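Local structure of transketolase (Campylobacter jejuni, 3L84) at residues F510-N515 against Y572-L576; A517-S523 against C554-P560. The protein belongs to the transketolase family of enzymes, joining a thiamine diphosphate binding domain, a pyrimidine binding domain and a transketolase-like C-terminal domain in each chain. One frame throughout, in Å; residues are numbered along the deposited sequence.

Interaction 1: F510-N515 against Y572-L576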
loop_
_atom_site.group_PDB
_atom_site.type_symbol
_atom_site.label_atom_id
_atom_site.label_comp_id
_atom_site.label_asym_id
_atom_site.label_seq_id
_atom_site.Cartn_x
_atom_site.Cartn_y
_atom_site.Cartn_z
ATOM N N PHE A 510 -5.274 31.482 -22.766
ATOM C CA PHE A 510 -6.101 32.054 -21.712
ATOM C C PHE A 510 -5.942 31.148 -20.492
ATOM O O PHE A 510 -6.012 29.935 -20.609
ATOM C CB PHE A 510 -7.581 32.174 -22.126
ATOM C CG PHE A 510 -8.458 32.600 -20.995
ATOM C CD1 PHE A 510 -8.454 33.910 -20.562
ATOM C CD2 PHE A 510 -9.214 31.685 -20.313
ATOM C CE1 PHE A 510 -9.234 34.298 -19.472
ATOM C CE2 PHE A 510 -10.007 32.073 -19.253
ATOM C CZ PHE A 510 -10.004 33.355 -18.835
ATOM N N GLY A 511 -5.709 31.750 -19.330
ATOM C CA GLY A 511 -5.417 31.024 -18.116
ATOM C C GLY A 511 -4.017 30.457 -18.064
ATOM O O GLY A 511 -3.211 30.663 -18.996
ATOM N N ASP A 512 -3.665 29.761 -16.985
ATOM C CA ASP A 512 -2.346 29.161 -16.906
ATOM C C ASP A 512 -2.415 27.956 -15.959
ATOM O O ASP A 512 -3.473 27.602 -15.437
ATOM C CB ASP A 512 -1.274 30.205 -16.475
ATOM C CG ASP A 512 0.100 29.941 -17.096
ATOM O OD1 ASP A 512 0.447 28.807 -17.409
ATOM O OD2 ASP A 512 0.817 30.964 -17.291
ATOM N N VAL A 513 -1.266 27.379 -15.668
ATOM C CA VAL A 513 -1.166 26.209 -14.814
ATOM C C VAL A 513 -1.756 26.479 -13.438
ATOM O O VAL A 513 -2.389 25.581 -12.865
ATOM C CB VAL A 513 0.309 25.749 -14.728
ATOM C CG1 VAL A 513 0.493 24.595 -13.734
ATOM C CG2 VAL A 513 0.838 25.308 -16.125
ATOM N N LYS A 514 -1.632 27.709 -12.925
ATOM C CA LYS A 514 -2.215 28.107 -11.635
ATOM C C LYS A 514 -3.713 27.868 -11.533
ATOM O O LYS A 514 -4.245 27.738 -10.415
ATOM C CB LYS A 514 -1.897 29.593 -11.336
ATOM C CG LYS A 514 -2.586 30.573 -12.255
ATOM C CD LYS A 514 -2.262 32.033 -11.977
ATOM C CE LYS A 514 -2.651 32.899 -13.145
ATOM N NZ LYS A 514 -4.005 32.675 -13.714
ATOM N N ASN A 515 -4.413 27.861 -12.669
ATOM C CA ASN A 515 -5.859 27.588 -12.733
ATOM C C ASN A 515 -6.201 26.122 -12.835
ATOM O O ASN A 515 -7.372 25.792 -12.918
ATOM C CB ASN A 515 -6.459 28.330 -13.934
ATOM C CG ASN A 515 -6.195 29.813 -13.892
ATOM O OD1 ASN A 515 -5.325 30.345 -14.620
ATOM N ND2 ASN A 515 -6.905 30.496 -13.022
ATOM N N TYR A 572 -14.737 31.068 -15.385
ATOM C CA TYR A 572 -13.493 30.548 -15.929
ATOM C C TYR A 572 -13.726 29.170 -16.592
ATOM O O TYR A 572 -13.338 28.924 -17.738
ATOM C CB TYR A 572 -12.448 30.452 -14.812
ATOM C CG TYR A 572 -11.128 29.967 -15.345
ATOM C CD1 TYR A 572 -10.224 30.846 -15.914
ATOM C CD2 TYR A 572 -10.787 28.641 -15.301
ATOM C CE1 TYR A 572 -9.063 30.421 -16.452
ATOM C CE2 TYR A 572 -9.591 28.180 -15.845
ATOM C CZ TYR A 572 -8.739 29.098 -16.420
ATOM O OH TYR A 572 -7.555 28.722 -16.990
ATOM N N GLN A 573 -14.403 28.283 -15.875
ATOM C CA GLN A 573 -14.649 26.935 -16.393
ATOM C C GLN A 573 -15.459 27.004 -17.683
ATOM O O GLN A 573 -15.173 26.265 -18.623
ATOM C CB GLN A 573 -15.381 26.065 -15.357
ATOM C CG GLN A 573 -14.548 25.802 -14.068
ATOM C CD GLN A 573 -15.241 24.959 -13.034
ATOM O OE1 GLN A 573 -16.443 24.839 -13.047
ATOM N NE2 GLN A 573 -14.477 24.374 -12.103
ATOM N N GLU A 574 -16.445 27.890 -17.717
ATOM C CA GLU A 574 -17.324 28.012 -18.877
ATOM C C GLU A 574 -16.614 28.567 -20.097
ATOM O O GLU A 574 -16.994 28.243 -21.239
ATOM C CB GLU A 574 -18.546 28.885 -18.544
ATOM C CG GLU A 574 -19.493 28.179 -17.629
ATOM C CD GLU A 574 -20.722 28.983 -17.268
ATOM O OE1 GLU A 574 -20.777 30.198 -17.581
ATOM O OE2 GLU A 574 -21.627 28.381 -16.648
ATOM N N ARG A 575 -15.619 29.421 -19.899
ATOM C CA ARG A 575 -14.824 29.870 -21.022
ATOM C C ARG A 575 -14.038 28.713 -21.630
ATOM O O ARG A 575 -13.942 28.599 -22.848
ATOM C CB ARG A 575 -13.879 30.983 -20.636
ATOM C CG ARG A 575 -13.070 31.432 -21.829
ATOM C CD ARG A 575 -12.655 32.864 -21.785
ATOM N NE ARG A 575 -11.741 33.117 -22.885
ATOM C CZ ARG A 575 -11.022 34.217 -23.005
ATOM N NH1 ARG A 575 -11.136 35.186 -22.102
ATOM N NH2 ARG A 575 -10.171 34.332 -24.020
ATOM N N LEU A 576 -13.453 27.863 -20.785
ATOM C CA LEU A 576 -12.683 26.733 -21.293
ATOM C C LEU A 576 -13.528 25.676 -21.991
ATOM O O LEU A 576 -13.145 25.164 -23.063
ATOM C CB LEU A 576 -11.914 26.042 -20.172
ATOM C CG LEU A 576 -10.522 26.612 -19.875
ATOM C CD1 LEU A 576 -10.504 28.132 -19.635
ATOM C CD2 LEU A 576 -9.913 25.859 -18.700
#
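Phe510 meets three side chains of helix 570-576, which belongs to the mixed alpha/beta C-terminal domain of this transketolase, and the contact is a compact example of cation-pi stacking, a guanidinium lying flat on a phenyl ring. With CG anti to the backbone N (chi1 173°), the Phe510 ring has one face under the guanidinium of Arg575, whose CZ lies 3.8 Å from the ring centroid. The two planes differ by only 14°, and Arg575 CD adds a CH-pi contact over the ring, while Arg575 NH2 makes a salt bridge to Glu522. At the edge of the ring, Phe510 CD2 touches Leu576 CD1 at 3.8 Å. Against Tyr572 the ring is tilted by 30° and slid so far that the two barely overlap, although Phe510 CE2 comes within 3.4 Å of Tyr572 CE1. Gly511 then brings its bare CA to the rim of the tyrosine, 3.3 Å from Tyr572 OH, a hydroxyl hydrogen-bonded to Ala517 O. Asp512 turns from the helix: its carboxylate OD1 receives Val513 N and forms a salt bridge with Lys481. Asp512 N donates to Asn515 OD1 at 2.9 Å, on a lone pair in the carbonyl plane. Lys514 NZ supplies that oxygen with a second bond, from a direction tilted out of that plane, so two donors grip it and hold the amide against rotation. Asn515 is thereby stacked over one face of Tyr572, whose opposite face carries Leu576 CD1, and Asn515 CB sits 3.3 Å from Tyr572 OH.

Interaction 2: A517-S523 against C554-P560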
loop_
_atom_site.group_PDB
_atom_site.type_symbol
_atom_site.label_atom_id
_atom_site.label_comp_id
_atom_site.label_asym_id
_atom_site.label_seq_id
_atom_site.Cartn_x
_atom_site.Cartn_y
_atom_site.Cartn_z
ATOM N N ALA A 517 -6.456 24.010 -15.139
ATOM C CA ALA A 517 -6.638 23.789 -16.576
ATOM C C ALA A 517 -6.614 25.137 -17.247
ATOM O O ALA A 517 -7.020 26.138 -16.628
ATOM C CB ALA A 517 -7.966 23.072 -16.870
ATOM N N TYR A 518 -6.155 25.200 -18.499
ATOM C CA TYR A 518 -6.109 26.465 -19.240
ATOM C C TYR A 518 -6.225 26.171 -20.729
ATOM O O TYR A 518 -6.062 25.016 -21.161
ATOM C CB TYR A 518 -4.821 27.243 -18.903
ATOM C CG TYR A 518 -3.551 26.578 -19.340
ATOM C CD1 TYR A 518 -2.949 26.936 -20.525
ATOM C CD2 TYR A 518 -2.922 25.613 -18.564
ATOM C CE1 TYR A 518 -1.782 26.319 -20.960
ATOM C CE2 TYR A 518 -1.773 25.014 -18.990
ATOM C CZ TYR A 518 -1.177 25.384 -20.171
ATOM O OH TYR A 518 -0.011 24.821 -20.626
ATOM N N LEU A 519 -6.487 27.213 -21.506
ATOM C CA LEU A 519 -6.633 27.042 -22.957
ATOM C C LEU A 519 -5.294 27.134 -23.693
ATOM O O LEU A 519 -4.563 28.101 -23.515
ATOM C CB LEU A 519 -7.597 28.094 -23.533
ATOM C CG LEU A 519 -9.085 27.851 -23.317
ATOM C CD1 LEU A 519 -9.867 29.102 -23.620
ATOM C CD2 LEU A 519 -9.563 26.684 -24.198
ATOM N N LEU A 520 -4.999 26.134 -24.525
ATOM C CA LEU A 520 -3.886 26.151 -25.493
ATOM C C LEU A 520 -4.368 26.593 -26.866
ATOM O O LEU A 520 -3.576 27.057 -27.687
ATOM C CB LEU A 520 -3.257 24.746 -25.663
ATOM C CG LEU A 520 -2.466 24.299 -24.484
ATOM C CD1 LEU A 520 -2.097 22.845 -24.656
ATOM C CD2 LEU A 520 -1.208 25.150 -24.329
ATOM N N LYS A 521 -5.650 26.379 -27.151
ATOM C CA LYS A 521 -6.235 26.727 -28.450
ATOM C C LYS A 521 -7.653 27.108 -28.179
ATOM O O LYS A 521 -8.349 26.413 -27.426
ATOM C CB LYS A 521 -6.162 25.542 -29.427
ATOM C CG LYS A 521 -6.725 25.793 -30.805
ATOM C CD LYS A 521 -6.549 24.529 -31.637
ATOM C CE LYS A 521 -7.200 24.587 -32.990
ATOM N NZ LYS A 521 -6.568 23.533 -33.844
ATOM N N GLU A 522 -8.083 28.229 -28.744
ATOM C CA GLU A 522 -9.439 28.732 -28.541
ATOM C C GLU A 522 -9.999 29.146 -29.870
ATOM O O GLU A 522 -9.368 29.910 -30.590
ATOM C CB GLU A 522 -9.456 29.916 -27.582
ATOM C CG GLU A 522 -10.862 30.422 -27.167
ATOM C CD GLU A 522 -10.868 31.462 -26.070
ATOM O OE1 GLU A 522 -9.889 32.223 -25.944
ATOM O OE2 GLU A 522 -11.876 31.549 -25.344
ATOM N N SER A 523 -11.197 28.670 -30.152
ATOM C CA SER A 523 -11.885 28.989 -31.391
ATOM C C SER A 523 -13.270 29.522 -31.097
ATOM O O SER A 523 -13.983 28.989 -30.234
ATOM C CB SER A 523 -11.989 27.745 -32.275
ATOM O OG SER A 523 -10.706 27.209 -32.561
ATOM N N CYS A 554 -12.527 23.995 -32.656
ATOM C CA CYS A 554 -12.155 23.320 -31.419
ATOM C C CYS A 554 -11.413 24.196 -30.423
ATOM O O CYS A 554 -10.628 25.078 -30.810
ATOM C CB CYS A 554 -11.206 22.179 -31.714
ATOM S SG CYS A 554 -11.872 20.870 -32.654
ATOM N N ASN A 555 -11.722 23.997 -29.148
ATOM C CA ASN A 555 -10.841 24.393 -28.048
ATOM C C ASN A 555 -9.944 23.226 -27.673
ATOM O O ASN A 555 -10.344 22.081 -27.795
ATOM C CB ASN A 555 -11.648 24.818 -26.802
ATOM C CG ASN A 555 -12.252 26.209 -26.906
ATOM O OD1 ASN A 555 -12.121 26.917 -27.925
ATOM N ND2 ASN A 555 -12.886 26.633 -25.804
ATOM N N VAL A 556 -8.741 23.522 -27.172
ATOM C CA VAL A 556 -7.883 22.520 -26.555
ATOM C C VAL A 556 -7.471 23.065 -25.196
ATOM O O VAL A 556 -6.957 24.185 -25.090
ATOM C CB VAL A 556 -6.639 22.204 -27.387
ATOM C CG1 VAL A 556 -5.778 21.173 -26.668
ATOM C CG2 VAL A 556 -7.024 21.682 -28.798
ATOM N N VAL A 557 -7.724 22.257 -24.189
ATOM C CA VAL A 557 -7.431 22.547 -22.810
ATOM C C VAL A 557 -6.377 21.601 -22.285
ATOM O O VAL A 557 -6.507 20.377 -22.429
ATOM C CB VAL A 557 -8.716 22.383 -21.961
ATOM C CG1 VAL A 557 -8.402 22.444 -20.438
ATOM C CG2 VAL A 557 -9.782 23.428 -22.334
ATOM N N SER A 558 -5.334 22.180 -21.696
ATOM C CA SER A 558 -4.370 21.415 -20.919
ATOM C C SER A 558 -4.753 21.480 -19.442
ATOM O O SER A 558 -5.027 22.576 -18.922
ATOM C CB SER A 558 -2.955 21.935 -21.128
ATOM O OG SER A 558 -2.032 21.150 -20.353
HETATM N N MSE A 559 -4.826 20.331 -18.795
HETATM C CA MSE A 559 -5.217 20.239 -17.397
HETATM C C MSE A 559 -4.110 19.573 -16.588
HETATM O O MSE A 559 -4.215 18.395 -16.186
HETATM C CB MSE A 559 -6.527 19.462 -17.262
HETATM C CG MSE A 559 -7.128 19.493 -15.838
HETATM SE SE MSE A 559 -8.588 18.299 -15.546
HETATM C CE MSE A 559 -7.566 16.675 -15.768
ATOM N N PRO A 560 -3.065 20.323 -16.258
ATOM C CA PRO A 560 -2.012 19.776 -15.432
ATOM C C PRO A 560 -2.451 19.450 -14.019
ATOM O O PRO A 560 -1.772 18.659 -13.373
ATOM C CB PRO A 560 -0.936 20.875 -15.480
ATOM C CG PRO A 560 -1.683 22.117 -15.810
ATOM C CD PRO A 560 -2.730 21.667 -16.779
HETATM O O HOH W 1 -13.692 29.614 -25.361
#
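The Tyr518 ring carries Ser558 CB over one face, with 3.9 Å between Tyr518 CE2 and that carbon, while Pro560 CD approaches obliquely. Tyr518 CG is set between the backbone N and the carbonyl carbon (chi1 65°), which turns the ring back across the neighbouring strand; the hydroxyl reaches Glu478, which also binds Ser558 OG. The second flat group, the Asn555 amide, has Leu519 CD2 3.7 Å from its ND2. Asn555 OD1 takes Ser523 N at 3.0 Å in a nearly straight bond (166°), and ND2 is held by Leu576 O and by a water that donates to Glu522 OE2. The Glu522 carboxylate, also salt-bridged to Arg575, stands steeply to the amide, at 71°.

Between these groups runs an antiparallel ladder joining edge strand 518-521 to strand 554-558 of the mixed C-terminal sheet. Tyr518 and Ser558 form a hydrogen-bonded pair: Tyr518 N lies 2.9 Å from Ser558 O, and Ser558 N donates back to Tyr518 O. In the next, non-hydrogen-bonded pair, Val557 CG2 meets Leu519 CD2. A classic beta bulge then places Leu520 and Lys521 both opposite Val556: Val556 O accepts Leu520 N at 2.8 Å and, more loosely, Lys521 N at 3.3 Å. Val556 N returns a bond to Lys521 O. One carbonyl thus serves two amides, so the extra residue is absorbed without leaving either N-H lacking an acceptor, and the Asn555 side chain carries the pairing on where the ladder ends.

How the interactions relate
Following the chain from its N terminus, the loop that follows strand 493-496, in the six-stranded parallel sheet, reaches 510-515, the first half of interaction 1. Edge strand 518-521 comes next, and interaction 2 closes the inner loop when strand 554-558 returns beside it, after strand 528-532 and helix 537-549. Helix 570-576 then folds back to 510-515 and closes the outer loop, so interaction 2 is nested inside interaction 1. Their centres are about 8 Å apart. Phe510 O and Asp512 N each pack 3.4 Å from Tyr518 CB, and side chains of helix 570-576 reach 517-523, tying the loop, the edge strand and the helix to one another beside the mixed sheet.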